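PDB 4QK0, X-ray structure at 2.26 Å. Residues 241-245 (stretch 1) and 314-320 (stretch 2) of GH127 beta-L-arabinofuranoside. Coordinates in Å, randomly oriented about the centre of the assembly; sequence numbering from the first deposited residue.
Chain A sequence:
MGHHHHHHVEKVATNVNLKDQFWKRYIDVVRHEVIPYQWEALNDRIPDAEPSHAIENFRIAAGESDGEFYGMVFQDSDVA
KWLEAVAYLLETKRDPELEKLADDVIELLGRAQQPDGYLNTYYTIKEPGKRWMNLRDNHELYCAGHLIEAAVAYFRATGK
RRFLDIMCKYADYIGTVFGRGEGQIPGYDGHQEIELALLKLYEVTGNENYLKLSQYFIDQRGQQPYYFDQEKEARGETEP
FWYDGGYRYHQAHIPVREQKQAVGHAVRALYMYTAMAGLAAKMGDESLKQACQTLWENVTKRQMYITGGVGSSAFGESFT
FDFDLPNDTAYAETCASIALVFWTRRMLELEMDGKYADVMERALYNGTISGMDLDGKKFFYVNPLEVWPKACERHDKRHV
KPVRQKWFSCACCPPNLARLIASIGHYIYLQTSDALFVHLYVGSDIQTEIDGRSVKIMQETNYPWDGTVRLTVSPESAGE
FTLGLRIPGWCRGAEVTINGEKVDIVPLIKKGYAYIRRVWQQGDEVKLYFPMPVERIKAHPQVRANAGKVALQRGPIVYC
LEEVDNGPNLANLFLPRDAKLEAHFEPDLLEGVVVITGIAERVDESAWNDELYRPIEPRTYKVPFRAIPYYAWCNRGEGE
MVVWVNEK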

ATOM      1  N   PHE A 241     -10.245  13.789  15.279  1.00 59.55           N
ATOM      2  CA  PHE A 241      -8.817  13.830  14.931  1.00 53.61           C
ATOM      3  C   PHE A 241      -8.583  13.047  13.594  1.00 49.45           C
ATOM      4  O   PHE A 241      -9.148  11.983  13.407  1.00 49.58           O
ATOM      5  N   TRP A 242      -7.772  13.586  12.680  1.00 45.41           N
ATOM      6  CA  TRP A 242      -7.551  12.949  11.370  1.00 42.62           C
ATOM      7  C   TRP A 242      -7.010  11.511  11.474  1.00 46.13           C
ATOM      8  O   TRP A 242      -7.355  10.675  10.639  1.00 48.94           O
ATOM      9  N   TYR A 243      -6.161  11.222  12.469  1.00 39.51           N
ATOM     10  CA  TYR A 243      -5.577   9.879  12.585  1.00 39.81           C
ATOM     11  C   TYR A 243      -6.566   8.947  13.250  1.00 43.87           C
ATOM     12  O   TYR A 243      -7.063   9.223  14.326  1.00 43.10           O
ATOM     13  N   ASP A 244      -6.830   7.829  12.597  1.00 46.12           N
ATOM     14  CA  ASP A 244      -7.907   6.902  13.008  1.00 55.29           C
ATOM     15  C   ASP A 244      -7.731   6.352  14.431  1.00 47.50           C
ATOM     16  O   ASP A 244      -8.698   6.223  15.159  1.00 41.56           O
ATOM     17  N   GLY A 245      -6.489   6.032  14.804  1.00 39.81           N
ATOM     18  CA  GLY A 245      -6.200   5.563  16.144  1.00 37.73           C
ATOM     19  C   GLY A 245      -6.291   6.648  17.228  1.00 34.37           C
ATOM     20  O   GLY A 245      -5.950   6.387  18.372  1.00 46.68           O
ATOM     21  N   ALA A 314       2.939   4.975   6.061  1.00 21.89           N
ATOM     22  CA  ALA A 314       3.006   6.400   5.712  1.00 22.24           C
ATOM     23  C   ALA A 314       1.953   7.200   6.391  1.00 23.57           C
ATOM     24  O   ALA A 314       2.191   8.335   6.745  1.00 23.77           O
ATOM     25  N   PHE A 315       0.776   6.629   6.543  1.00 22.09           N
ATOM     26  CA  PHE A 315      -0.306   7.344   7.165  1.00 24.24           C
ATOM     27  C   PHE A 315       0.050   7.460   8.663  1.00 24.87           C
ATOM     28  O   PHE A 315       0.076   6.466   9.392  1.00 22.60           O
ATOM     29  N   GLY A 316       0.328   8.687   9.105  1.00 26.07           N
ATOM     30  CA  GLY A 316       0.766   8.920  10.494  1.00 24.92           C
ATOM     31  C   GLY A 316       2.213   8.600  10.748  1.00 25.69           C
ATOM     32  O   GLY A 316       2.636   8.646  11.885  1.00 28.71           O
ATOM     33  N   GLU A 317       2.970   8.261   9.709  1.00 23.33           N
ATOM     34  CA  GLU A 317       4.397   7.984   9.825  1.00 25.68           C
ATOM     35  C   GLU A 317       4.650   7.107  11.038  1.00 25.32           C
ATOM     36  O   GLU A 317       5.459   7.422  11.897  1.00 21.96           O
ATOM     37  N   SER A 318       3.971   5.967  11.063  1.00 26.29           N
ATOM     38  CA  SER A 318       3.716   5.286  12.287  1.00 26.02           C
ATOM     39  C   SER A 318       4.062   3.810  12.297  1.00 25.40           C
ATOM     40  O   SER A 318       4.233   3.138  11.251  1.00 22.21           O
ATOM     41  N   PHE A 319       4.177   3.315  13.528  1.00 23.10           N
ATOM     42  CA  PHE A 319       4.088   1.918  13.790  1.00 20.48           C
ATOM     43  C   PHE A 319       2.722   1.410  13.375  1.00 21.19           C
ATOM     44  O   PHE A 319       1.697   2.108  13.457  1.00 21.64           O
ATOM     45  N   THR A 320       2.705   0.159  12.941  1.00 22.72           N
ATOM     46  CA  THR A 320       1.459  -0.578  12.798  1.00 21.08           C
ATOM     47  C   THR A 320       1.382  -1.615  13.914  1.00 21.46           C
ATOM     48  O   THR A 320       0.737  -1.376  14.934  1.00 21.34           O
TER

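What does Phe 315 do at the centre of this contact? It covers the most surface, and although its CA-to-CB bond points sideways, a t rotamer brings the ring end nearer. Trp 242, in the p rotamer, turns its edge toward the Phe 315 face; the planes stand at 89°, with CE3 of Trp 242 3.8 Å from CZ of Phe 315. Asp 244 (m) adds a small contact, its OD1 lying 3.9 Å from CE2 of Phe 315.

How does Tyr 243 fit beside that ring? Also t, it leaves the backbone sideways and runs along stretch 2. Its ring is nearly parallel to that of Phe 315 (16°) but slid apart, so overlap is slight; CD1 of Tyr 243 meets CE2 of Phe 315 at 3.9 Å.

Why does Gly 316 suit this place? Its CA lies 3.8 Å from CH2 of Trp 242 and 4.0 Å from CE1 of Tyr 243, where a CB would clash with that tyrosine atom. Its positive phi also favours glycine.

What links the polar ends? No direct hydrogen bond crosses. Water 1 joins Tyr 243 OH (2.9 Å) to Ser 318 OG (2.8 Å) and Phe 319 O (2.7 Å), donating to the latter two. The CA-to-CB bond of Ser 318 (p) points toward stretch 1, while its OG donates to Phe 315 O at 2.9 Å.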

ATOM      1  CB  PHE A 241      -7.945  13.308  16.105  1.00 47.20           C
ATOM      2  CG  PHE A 241      -6.472  13.603  15.926  1.00 41.97           C
ATOM      3  CD1 PHE A 241      -6.019  14.911  15.895  1.00 39.83           C
ATOM      4  CD2 PHE A 241      -5.557  12.580  15.753  1.00 36.83           C
ATOM      5  CE1 PHE A 241      -4.668  15.197  15.672  1.00 37.27           C
ATOM      6  CE2 PHE A 241      -4.234  12.847  15.551  1.00 38.05           C
ATOM      7  CZ  PHE A 241      -3.778  14.169  15.505  1.00 37.64           C
ATOM      8  CB  TRP A 242      -6.638  13.792  10.467  1.00 39.03           C
ATOM      9  CG  TRP A 242      -5.237  13.973  11.001  1.00 39.94           C
ATOM     10  CD1 TRP A 242      -4.805  14.970  11.853  1.00 35.81           C
ATOM     11  CD2 TRP A 242      -4.096  13.134  10.764  1.00 34.11           C
ATOM     12  NE1 TRP A 242      -3.482  14.794  12.164  1.00 35.96           N
ATOM     13  CE2 TRP A 242      -3.012  13.677  11.524  1.00 35.08           C
ATOM     14  CE3 TRP A 242      -3.890  11.960  10.020  1.00 35.87           C
ATOM     15  CZ2 TRP A 242      -1.719  13.120  11.503  1.00 34.78           C
ATOM     16  CZ3 TRP A 242      -2.596  11.383  10.008  1.00 37.12           C
ATOM     17  CH2 TRP A 242      -1.530  11.968  10.745  1.00 36.77           C
ATOM     18  CB  TYR A 243      -4.289   9.920  13.388  1.00 34.97           C
ATOM     19  CG  TYR A 243      -3.550   8.608  13.528  1.00 30.17           C
ATOM     20  CD1 TYR A 243      -2.712   8.142  12.524  1.00 28.88           C
ATOM     21  CD2 TYR A 243      -3.622   7.873  14.699  1.00 29.87           C
ATOM     22  CE1 TYR A 243      -2.010   6.945  12.650  1.00 31.73           C
ATOM     23  CE2 TYR A 243      -2.916   6.687  14.842  1.00 31.42           C
ATOM     24  CZ  TYR A 243      -2.115   6.214  13.808  1.00 30.09           C
ATOM     25  OH  TYR A 243      -1.407   5.032  13.965  1.00 31.14           O
ATOM     26  CB  ASP A 244      -8.034   5.725  11.994  1.00 59.04           C
ATOM     27  CG  ASP A 244      -8.558   6.185  10.607  1.00 64.31           C
ATOM     28  OD1 ASP A 244      -8.315   7.352  10.187  1.00 65.35           O
ATOM     29  OD2 ASP A 244      -9.213   5.373   9.932  1.00 70.18           O
ATOM     30  CB  ALA A 314       2.873   6.615   4.214  1.00 23.03           C
ATOM     31  CB  PHE A 315      -1.608   6.588   6.996  1.00 24.15           C
ATOM     32  CG  PHE A 315      -2.792   7.306   7.519  1.00 25.12           C
ATOM     33  CD1 PHE A 315      -3.265   8.402   6.884  1.00 25.78           C
ATOM     34  CD2 PHE A 315      -3.461   6.829   8.661  1.00 25.25           C
ATOM     35  CE1 PHE A 315      -4.373   9.057   7.379  1.00 25.59           C
ATOM     36  CE2 PHE A 315      -4.556   7.479   9.155  1.00 25.03           C
ATOM     37  CZ  PHE A 315      -5.013   8.607   8.508  1.00 25.83           C
ATOM     38  CB  GLU A 317       5.178   9.294   9.902  1.00 28.51           C
ATOM     39  CG  GLU A 317       4.681  10.335   8.896  1.00 32.39           C
ATOM     40  CD  GLU A 317       5.349  11.681   9.094  1.00 33.13           C
ATOM     41  OE1 GLU A 317       6.205  12.075   8.298  1.00 31.68           O
ATOM     42  OE2 GLU A 317       5.030  12.327  10.090  1.00 35.22           O
ATOM     43  CB  SER A 318       2.230   5.478  12.621  1.00 30.35           C
ATOM     44  OG  SER A 318       1.446   5.004  11.553  1.00 33.59           O
ATOM     45  CB  PHE A 319       4.271   1.656  15.265  1.00 21.03           C
ATOM     46  CG  PHE A 319       5.686   1.900  15.764  1.00 19.48           C
ATOM     47  CD1 PHE A 319       6.694   1.032  15.462  1.00 18.58           C
ATOM     48  CD2 PHE A 319       5.987   3.031  16.506  1.00 19.26           C
ATOM     49  CE1 PHE A 319       7.989   1.246  15.918  1.00 20.03           C
ATOM     50  CE2 PHE A 319       7.297   3.265  16.957  1.00 19.02           C
ATOM     51  CZ  PHE A 319       8.302   2.384  16.664  1.00 18.48           C
ATOM     52  CB  THR A 320       1.325  -1.214  11.408  1.00 21.59           C
ATOM     53  OG1 THR A 320       2.477  -2.015  11.091  1.00 23.96           O
ATOM     54  CG2 THR A 320       1.206  -0.099  10.401  1.00 23.08           C
TER
HETATM   55  O   HOH W   1      -0.483   3.029  12.100  1.00 27.16           O
HETATM   56  O   HOH W   2      -0.103   2.610  15.776  1.00 37.79           O